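Local coordinates for Box C/D snoRNA protein 1 (Saccharomyces cerevisiae, PDB 6THL) that is required for the accumulation of box C/D snoRNAs, and so for snoRNA processing, their transport to the nucleolus and ribosome biogenesis, at residues R13-L18 against F41-E46; Q29-W34 against V65-K70. All coordinates share one frame; numbering follows the deposited sequence.

Contact 1 of 2, residues R13-L18 against F41-E46; sequences RGVNCL and FVWSVE
Strand 15-18 of a small sheet meets strand 40-49 of the larger mixed sheet of the BCD1 domain through side chains, with Val15 and Cys17 set against the end of Trp43. The chain is one piece of a longer protein and carries this domain. The small sheet also holds strands 11-12 and 159-161. No hydrogen bond joins the two segments; side chains alone bridge them. The Trp43 indole reaches across with the far end of its six-membered ring. Trp43 CH2 meets Cys17 SG at 4.0 Å. Cys17 SG sits at the edge of the Trp43 six-membered ring, 89° off the normal and 5.4 Å from the centroid, a sulfur-aromatic contact. The side chains of Val15 and Trp43 point toward each other, and Val15 CG2 comes obliquely to Trp43 CZ2 at 4.1 Å. Within strand 40-49, Phe41 lends its own ring: Phe41 CE2 stands 3.4 Å above the plane of the Trp43 ring, over its centre. Arg13 closes the other end of the contact. Arg13 CG rests 3.6 Å from Phe41 CB, and the two side chains run antiparallel alongside each other. The Arg13 chain bends at chi2 and chi3, which leaves CG against Phe41 while NE reaches Glu71 in a salt bridge. The Glu71 carboxylate also accepts a hydrogen bond from the backbone N of Phe41. Val160 packs on both Val15 and Cys17. The chemistry is thus apolar and sulfur-aromatic in the buried part, with the arginine charge kept at the exposed margin and paired with an acid there.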
ATOM      1  N   ARG B  13       7.083 -28.323 -11.272  1.00 71.68           N
ATOM      2  CA  ARG B  13       8.239 -29.056 -10.730  1.00 70.37           C
ATOM      3  C   ARG B  13       7.966 -29.803  -9.438  1.00 67.00           C
ATOM      4  O   ARG B  13       8.762 -29.734  -8.494  1.00 64.74           O
ATOM      5  CB  ARG B  13       9.422 -28.104 -10.530  1.00 78.37           C
ATOM      6  CG  ARG B  13       9.723 -27.195 -11.730  1.00 88.68           C
ATOM      7  CD  ARG B  13      10.418 -27.927 -12.884  1.00 88.83           C
ATOM      8  NE  ARG B  13      11.794 -28.289 -12.542  1.00 87.65           N
ATOM      9  CZ  ARG B  13      12.529 -29.175 -13.201  1.00 80.15           C
ATOM     10  NH1 ARG B  13      12.048 -29.819 -14.257  1.00 85.20           N
ATOM     11  NH2 ARG B  13      13.756 -29.419 -12.795  1.00 77.47           N
ATOM     12  N   GLY B  14       6.839 -30.512  -9.400  1.00 65.49           N
ATOM     13  CA  GLY B  14       6.431 -31.267  -8.216  1.00 62.83           C
ATOM     14  C   GLY B  14       5.574 -30.455  -7.283  1.00 60.88           C
ATOM     15  O   GLY B  14       4.595 -30.955  -6.732  1.00 63.97           O
ATOM     16  N   VAL B  15       5.931 -29.188  -7.118  1.00 61.33           N
ATOM     17  CA  VAL B  15       5.269 -28.328  -6.157  1.00 60.30           C
ATOM     18  C   VAL B  15       3.846 -28.047  -6.547  1.00 57.66           C
ATOM     19  O   VAL B  15       3.569 -27.677  -7.714  1.00 53.54           O
ATOM     20  CB  VAL B  15       5.966 -26.976  -6.028  1.00 58.76           C
ATOM     21  CG1 VAL B  15       5.119 -26.044  -5.179  1.00 61.22           C
ATOM     22  CG2 VAL B  15       7.336 -27.170  -5.404  1.00 57.42           C
ATOM     23  N   ASN B  16       2.961 -28.204  -5.561  1.00 50.41           N
ATOM     24  CA  ASN B  16       1.554 -27.949  -5.783  1.00 54.37           C
ATOM     25  C   ASN B  16       1.211 -26.477  -5.516  1.00 55.15           C
ATOM     26  O   ASN B  16       1.142 -26.074  -4.341  1.00 54.01           O
ATOM     27  CB  ASN B  16       0.704 -28.860  -4.914  1.00 52.54           C
ATOM     28  CG  ASN B  16      -0.765 -28.518  -5.007  1.00 52.55           C
ATOM     29  OD1 ASN B  16      -1.428 -28.758  -6.023  1.00 52.83           O
ATOM     30  ND2 ASN B  16      -1.282 -27.943  -3.948  1.00 52.77           N
ATOM     31  N   CYS B  17       0.980 -25.687  -6.587  1.00 53.60           N
ATOM     32  CA  CYS B  17       0.871 -24.193  -6.461  1.00 50.38           C
ATOM     33  C   CYS B  17      -0.531 -23.645  -6.539  1.00 46.82           C
ATOM     34  O   CYS B  17      -1.149 -23.721  -7.574  1.00 53.55           O
ATOM     35  CB  CYS B  17       1.734 -23.487  -7.499  1.00 45.52           C
ATOM     36  SG  CYS B  17       3.369 -24.184  -7.474  1.00 50.17           S
ATOM     37  N   LEU B  18      -1.035 -23.077  -5.454  1.00 50.73           N
ATOM     38  CA  LEU B  18      -2.363 -22.456  -5.500  1.00 56.01           C
ATOM     39  C   LEU B  18      -2.253 -21.062  -6.095  1.00 55.86           C
ATOM     40  O   LEU B  18      -1.412 -20.248  -5.702  1.00 48.03           O
ATOM     41  CB  LEU B  18      -3.031 -22.395  -4.127  1.00 54.69           C
ATOM     42  CG  LEU B  18      -3.184 -23.752  -3.472  1.00 53.74           C
ATOM     43  CD1 LEU B  18      -3.849 -23.635  -2.109  1.00 58.77           C
ATOM     44  CD2 LEU B  18      -3.974 -24.635  -4.403  1.00 51.72           C
ATOM     45  N   PHE B  41      13.751 -24.057 -13.569  1.00 80.32           N
ATOM     46  CA  PHE B  41      12.734 -23.288 -12.900  1.00 73.04           C
ATOM     47  C   PHE B  41      13.286 -22.334 -11.843  1.00 64.41           C
ATOM     48  O   PHE B  41      14.229 -22.653 -11.126  1.00 56.77           O
ATOM     49  CB  PHE B  41      11.679 -24.191 -12.283  1.00 72.44           C
ATOM     50  CG  PHE B  41      10.367 -23.497 -12.114  1.00 75.71           C
ATOM     51  CD1 PHE B  41       9.474 -23.423 -13.168  1.00 70.81           C
ATOM     52  CD2 PHE B  41      10.065 -22.840 -10.925  1.00 76.37           C
ATOM     53  CE1 PHE B  41       8.278 -22.754 -13.027  1.00 71.54           C
ATOM     54  CE2 PHE B  41       8.870 -22.167 -10.775  1.00 72.75           C
ATOM     55  CZ  PHE B  41       7.976 -22.125 -11.829  1.00 75.24           C
ATOM     56  N   VAL B  42      12.676 -21.152 -11.769  1.00 59.42           N
ATOM     57  CA  VAL B  42      13.063 -20.152 -10.795  1.00 57.79           C
ATOM     58  C   VAL B  42      11.864 -19.674 -10.012  1.00 52.88           C
ATOM     59  O   VAL B  42      10.720 -19.813 -10.407  1.00 49.23           O
ATOM     60  CB  VAL B  42      13.838 -18.956 -11.406  1.00 59.22           C
ATOM     61  CG1 VAL B  42      15.006 -19.463 -12.224  1.00 60.83           C
ATOM     62  CG2 VAL B  42      12.942 -18.069 -12.256  1.00 61.00           C
ATOM     63  N   TRP B  43      12.166 -19.084  -8.886  1.00 53.19           N
ATOM     64  CA  TRP B  43      11.236 -19.062  -7.812  1.00 57.88           C
ATOM     65  C   TRP B  43      11.296 -17.709  -7.106  1.00 62.06           C
ATOM     66  O   TRP B  43      12.351 -17.290  -6.610  1.00 61.84           O
ATOM     67  CB  TRP B  43      11.616 -20.177  -6.831  1.00 58.57           C
ATOM     68  CG  TRP B  43      11.088 -21.505  -7.193  1.00 58.17           C
ATOM     69  CD1 TRP B  43      11.803 -22.594  -7.596  1.00 57.61           C
ATOM     70  CD2 TRP B  43       9.718 -21.896  -7.192  1.00 55.75           C
ATOM     71  NE1 TRP B  43      10.954 -23.648  -7.853  1.00 56.96           N
ATOM     72  CE2 TRP B  43       9.669 -23.249  -7.608  1.00 54.57           C
ATOM     73  CE3 TRP B  43       8.522 -21.233  -6.887  1.00 51.69           C
ATOM     74  CZ2 TRP B  43       8.479 -23.953  -7.708  1.00 53.44           C
ATOM     75  CZ3 TRP B  43       7.325 -21.931  -7.006  1.00 51.18           C
ATOM     76  CH2 TRP B  43       7.312 -23.278  -7.405  1.00 54.11           C
ATOM     77  N   SER B  44      10.167 -17.020  -7.074  1.00 56.49           N
ATOM     78  CA  SER B  44      10.029 -15.928  -6.168  1.00 56.05           C
ATOM     79  C   SER B  44       9.802 -16.580  -4.784  1.00 56.31           C
ATOM     80  O   SER B  44       9.006 -17.522  -4.658  1.00 61.09           O
ATOM     81  CB  SER B  44       8.862 -15.043  -6.620  1.00 55.71           C
ATOM     82  OG  SER B  44       8.772 -15.054  -8.045  1.00 62.71           O
ATOM     83  N   VAL B  45      10.516 -16.138  -3.759  1.00 49.29           N
ATOM     84  CA  VAL B  45      10.108 -16.504  -2.421  1.00 52.84           C
ATOM     85  C   VAL B  45       9.781 -15.227  -1.628  1.00 56.24           C
ATOM     86  O   VAL B  45      10.345 -14.160  -1.881  1.00 52.55           O
ATOM     87  CB  VAL B  45      11.142 -17.420  -1.683  1.00 51.06           C
ATOM     88  CG1 VAL B  45      11.650 -18.539  -2.580  1.00 50.92           C
ATOM     89  CG2 VAL B  45      12.305 -16.634  -1.129  1.00 51.15           C
ATOM     90  N   GLU B  46       8.861 -15.349  -0.670  1.00 56.78           N
ATOM     91  CA  GLU B  46       8.586 -14.266   0.279  1.00 54.56           C
ATOM     92  C   GLU B  46       9.349 -14.458   1.617  1.00 52.15           C
ATOM     93  O   GLU B  46       9.022 -15.312   2.446  1.00 52.09           O
ATOM     94  CB  GLU B  46       7.075 -14.136   0.523  1.00 49.62           C
ATOM     95  CG  GLU B  46       6.760 -13.071   1.555  1.00 42.80           C
ATOM     96  CD  GLU B  46       5.311 -13.015   1.902  1.00 42.20           C
ATOM     97  OE1 GLU B  46       4.933 -11.979   2.476  1.00 41.78           O
ATOM     98  OE2 GLU B  46       4.561 -13.978   1.604  1.00 40.14           O
TER

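Contact 2 of 2, residues Q29-W34 against V65-K70; sequences QNRSKW and VSHRIK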
ATOM      1  N   GLN B  29       2.648 -10.271  -7.288  1.00 45.41           N
ATOM      2  CA  GLN B  29       4.029 -10.342  -6.750  1.00 48.10           C
ATOM      3  C   GLN B  29       4.708 -11.681  -6.965  1.00 45.57           C
ATOM      4  O   GLN B  29       5.815 -11.863  -6.497  1.00 45.92           O
ATOM      5  CB  GLN B  29       4.184  -9.816  -5.302  1.00 48.06           C
ATOM      6  CG  GLN B  29       2.964  -9.980  -4.423  1.00 46.92           C
ATOM      7  CD  GLN B  29       3.148  -9.554  -2.981  1.00 40.81           C
ATOM      8  OE1 GLN B  29       2.177  -9.313  -2.309  1.00 43.77           O
ATOM      9  NE2 GLN B  29       4.373  -9.474  -2.506  1.00 38.02           N
ATOM     10  N   ASN B  30       4.072 -12.565  -7.735  1.00 48.66           N
ATOM     11  CA  ASN B  30       4.682 -13.824  -8.196  1.00 49.60           C
ATOM     12  C   ASN B  30       5.414 -13.664  -9.540  1.00 50.72           C
ATOM     13  O   ASN B  30       4.799 -13.307 -10.538  1.00 49.75           O
ATOM     14  CB  ASN B  30       3.604 -14.924  -8.336  1.00 47.51           C
ATOM     15  CG  ASN B  30       4.196 -16.337  -8.361  1.00 45.47           C
ATOM     16  OD1 ASN B  30       5.403 -16.558  -8.480  1.00 42.92           O
ATOM     17  ND2 ASN B  30       3.333 -17.298  -8.246  1.00 45.72           N
ATOM     18  N   ARG B  31       6.721 -13.924  -9.564  1.00 54.82           N
ATOM     19  CA  ARG B  31       7.464 -13.980 -10.838  1.00 58.83           C
ATOM     20  C   ARG B  31       8.085 -15.378 -11.112  1.00 53.60           C
ATOM     21  O   ARG B  31       8.843 -15.556 -12.073  1.00 50.79           O
ATOM     22  CB  ARG B  31       8.520 -12.843 -10.919  1.00 56.25           C
ATOM     23  CG  ARG B  31       7.930 -11.439 -11.033  1.00 53.06           C
ATOM     24  CD  ARG B  31       8.934 -10.336 -11.425  1.00 53.21           C
ATOM     25  NE  ARG B  31       8.476  -9.019 -10.950  1.00 52.58           N
ATOM     26  CZ  ARG B  31       9.203  -7.895 -10.915  1.00 54.98           C
ATOM     27  NH1 ARG B  31      10.459  -7.850 -11.356  1.00 56.27           N
ATOM     28  NH2 ARG B  31       8.671  -6.785 -10.417  1.00 56.00           N
ATOM     29  N   SER B  32       7.728 -16.353 -10.283  1.00 49.84           N
ATOM     30  CA  SER B  32       8.118 -17.758 -10.484  1.00 51.46           C
ATOM     31  C   SER B  32       7.755 -18.271 -11.879  1.00 51.45           C
ATOM     32  O   SER B  32       6.592 -18.236 -12.288  1.00 51.35           O
ATOM     33  CB  SER B  32       7.459 -18.658  -9.440  1.00 47.00           C
ATOM     34  OG  SER B  32       7.621 -18.104  -8.146  1.00 48.12           O
ATOM     35  N   LYS B  33       8.760 -18.762 -12.586  1.00 51.95           N
ATOM     36  CA  LYS B  33       8.637 -19.091 -13.989  1.00 59.58           C
ATOM     37  C   LYS B  33       9.697 -20.150 -14.338  1.00 60.68           C
ATOM     38  O   LYS B  33      10.646 -20.370 -13.573  1.00 51.81           O
ATOM     39  CB  LYS B  33       8.892 -17.810 -14.798  1.00 68.86           C
ATOM     40  CG  LYS B  33       8.541 -17.878 -16.280  1.00 78.40           C
ATOM     41  CD  LYS B  33       9.439 -16.953 -17.114  1.00 87.43           C
ATOM     42  CE  LYS B  33       9.343 -17.260 -18.616  1.00 89.16           C
ATOM     43  NZ  LYS B  33      10.605 -16.984 -19.368  1.00 87.73           N
ATOM     44  N   TRP B  34       9.514 -20.815 -15.478  1.00 60.19           N
ATOM     45  CA  TRP B  34      10.580 -21.568 -16.126  1.00 60.73           C
ATOM     46  C   TRP B  34      11.434 -20.633 -16.940  1.00 60.99           C
ATOM     47  O   TRP B  34      10.926 -19.926 -17.800  1.00 64.39           O
ATOM     48  CB  TRP B  34      10.003 -22.584 -17.100  1.00 68.04           C
ATOM     49  CG  TRP B  34      11.065 -23.179 -17.939  1.00 73.84           C
ATOM     50  CD1 TRP B  34      11.544 -22.696 -19.120  1.00 72.28           C
ATOM     51  CD2 TRP B  34      11.824 -24.351 -17.639  1.00 73.66           C
ATOM     52  NE1 TRP B  34      12.556 -23.497 -19.575  1.00 79.94           N
ATOM     53  CE2 TRP B  34      12.746 -24.525 -18.687  1.00 81.01           C
ATOM     54  CE3 TRP B  34      11.815 -25.267 -16.585  1.00 68.96           C
ATOM     55  CZ2 TRP B  34      13.656 -25.588 -18.712  1.00 80.23           C
ATOM     56  CZ3 TRP B  34      12.708 -26.316 -16.610  1.00 70.40           C
ATOM     57  CH2 TRP B  34      13.620 -26.470 -17.664  1.00 77.54           C
ATOM     58  N   VAL B  65      10.442  -9.816  -0.848  1.00 51.21           N
ATOM     59  CA  VAL B  65      10.183 -10.790  -1.888  1.00 52.76           C
ATOM     60  C   VAL B  65      11.308 -10.790  -2.904  1.00 52.36           C
ATOM     61  O   VAL B  65      11.553  -9.769  -3.527  1.00 61.95           O
ATOM     62  CB  VAL B  65       8.874 -10.444  -2.590  1.00 53.03           C
ATOM     63  CG1 VAL B  65       8.557 -11.429  -3.702  1.00 52.00           C
ATOM     64  CG2 VAL B  65       7.774 -10.445  -1.555  1.00 54.44           C
ATOM     65  N   SER B  66      11.999 -11.924  -3.044  1.00 52.31           N
ATOM     66  CA  SER B  66      13.093 -12.069  -3.990  1.00 52.33           C
ATOM     67  C   SER B  66      12.553 -12.794  -5.160  1.00 54.27           C
ATOM     68  O   SER B  66      11.595 -13.515  -5.033  1.00 59.35           O
ATOM     69  CB  SER B  66      14.239 -12.854  -3.397  1.00 54.27           C
ATOM     70  OG  SER B  66      14.894 -12.088  -2.397  1.00 56.34           O
ATOM     71  N   HIS B  67      13.153 -12.575  -6.313  1.00 57.55           N
ATOM     72  CA  HIS B  67      12.675 -13.168  -7.537  1.00 57.76           C
ATOM     73  C   HIS B  67      13.785 -13.980  -8.188  1.00 57.46           C
ATOM     74  O   HIS B  67      14.948 -13.808  -7.872  1.00 56.96           O
ATOM     75  CB  HIS B  67      12.274 -12.061  -8.504  1.00 59.68           C
ATOM     76  CG  HIS B  67      11.043 -11.306  -8.117  1.00 54.22           C
ATOM     77  ND1 HIS B  67       9.793 -11.880  -8.094  1.00 57.58           N
ATOM     78  CD2 HIS B  67      10.861  -9.999  -7.834  1.00 54.00           C
ATOM     79  CE1 HIS B  67       8.895 -10.972  -7.771  1.00 54.58           C
ATOM     80  NE2 HIS B  67       9.520  -9.821  -7.603  1.00 56.81           N
ATOM     81  N   ARG B  68      13.427 -14.835  -9.139  1.00 64.36           N
ATOM     82  CA  ARG B  68      14.420 -15.548  -9.960  1.00 65.18           C
ATOM     83  C   ARG B  68      15.480 -16.239  -9.111  1.00 63.68           C
ATOM     84  O   ARG B  68      16.665 -16.125  -9.361  1.00 61.52           O
ATOM     85  CB  ARG B  68      15.057 -14.608 -10.995  1.00 67.58           C
ATOM     86  CG  ARG B  68      14.429 -14.735 -12.376  1.00 77.65           C
ATOM     87  CD  ARG B  68      14.889 -13.636 -13.321  1.00 88.12           C
ATOM     88  NE  ARG B  68      14.157 -13.644 -14.605  1.00 97.99           N
ATOM     89  CZ  ARG B  68      13.886 -12.559 -15.353  1.00 97.21           C
ATOM     90  NH1 ARG B  68      14.273 -11.338 -14.965  1.00 96.88           N
ATOM     91  NH2 ARG B  68      13.212 -12.684 -16.502  1.00 85.86           N
ATOM     92  N   ILE B  69      15.033 -16.941  -8.080  1.00 63.22           N
ATOM     93  CA  ILE B  69      15.911 -17.789  -7.318  1.00 60.82           C
ATOM     94  C   ILE B  69      15.935 -19.122  -8.003  1.00 63.35           C
ATOM     95  O   ILE B  69      14.882 -19.657  -8.333  1.00 67.29           O
ATOM     96  CB  ILE B  69      15.381 -18.000  -5.917  1.00 61.34           C
ATOM     97  CG1 ILE B  69      15.451 -16.690  -5.145  1.00 66.02           C
ATOM     98  CG2 ILE B  69      16.180 -19.083  -5.221  1.00 63.29           C
ATOM     99  CD1 ILE B  69      14.501 -16.649  -3.957  1.00 69.55           C
ATOM    100  N   LYS B  70      17.124 -19.684  -8.183  1.00 68.91           N
ATOM    101  CA  LYS B  70      17.271 -20.899  -9.002  1.00 72.44           C
ATOM    102  C   LYS B  70      16.816 -22.134  -8.235  1.00 58.77           C
ATOM    103  O   LYS B  70      17.229 -22.331  -7.095  1.00 56.30           O
ATOM    104  CB  LYS B  70      18.718 -21.036  -9.483  1.00 81.12           C
ATOM    105  CG  LYS B  70      19.288 -19.731 -10.045  1.00 88.52           C
ATOM    106  CD  LYS B  70      20.300 -19.940 -11.166  1.00 90.03           C
ATOM    107  CE  LYS B  70      21.553 -20.691 -10.728  1.00 93.57           C
ATOM    108  NZ  LYS B  70      22.393 -19.957  -9.739  1.00 96.90           N
TER
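Arg31 and His67 make the main stacking contact. The guanidinium of Arg31 lies flat on the His67 ring, with centres 4.3 Å apart and planes at 12°. The overlap is offset, and His67 NE2 lies toward the rim of the guanidinium. The aliphatic part of the arginine joins in through a CH-pi contact: Arg31 CD stands 3.7 Å from the centroid of the His67 ring, 11° off the normal. Because the chain is extended from CG to NE, it runs across the ring face.

Packing is lighter at Gln29. Gln29 O lies at the edge of the His67 ring, 3.5 Å from His67 CE1. The side chains of Gln29 and Val65 cross at about a right angle, with Gln29 NE2 3.7 Å from Val65 CG2.

Strands 33-35 and 62-70 both pair antiparallel with strand 40-49, which lies between them in the larger sheet. Arg31, in the loop before strand 33-35, reaches His67 with its side chain; no hydrogen bond joins the two segments.

Within segment 29-34, Asn30 OD1 accepts from Ser32 N at 2.9 Å, forming an Asx turn, and from Ser32 OG at 2.7 Å. The hydroxyl approaches in the carbonyl plane, while the amide is tilted 32° from it.

Charged and polar ends turn to the chain of another protein in the assembly: Arg31 NH1 forms a salt bridge with an acidic side chain of that other chain, and His67 NE2 hydrogen-bonds its backbone.

How the contacts relate
The two contacts have centres about 8 Å apart. Strand 40-49 supplies one segment of contact 1 and lies between the strands of contact 2. Contact 1 uses its Phe41 and Trp43 side chains to meet the small sheet. In contact 2, the segments 29-34 and 65-70 belong to the strands paired with it, or to the turn leading into one of them. Direct links join them: Ser44 OG lies 2.8 Å from Arg31 N, and Val42 N lies 2.8 Å from Lys33 O, both probable hydrogen bonds. Along the chain the segments alternate. Contact 1 is buried between sheets, whereas contact 2 is only partly buried and meets the chain of another protein.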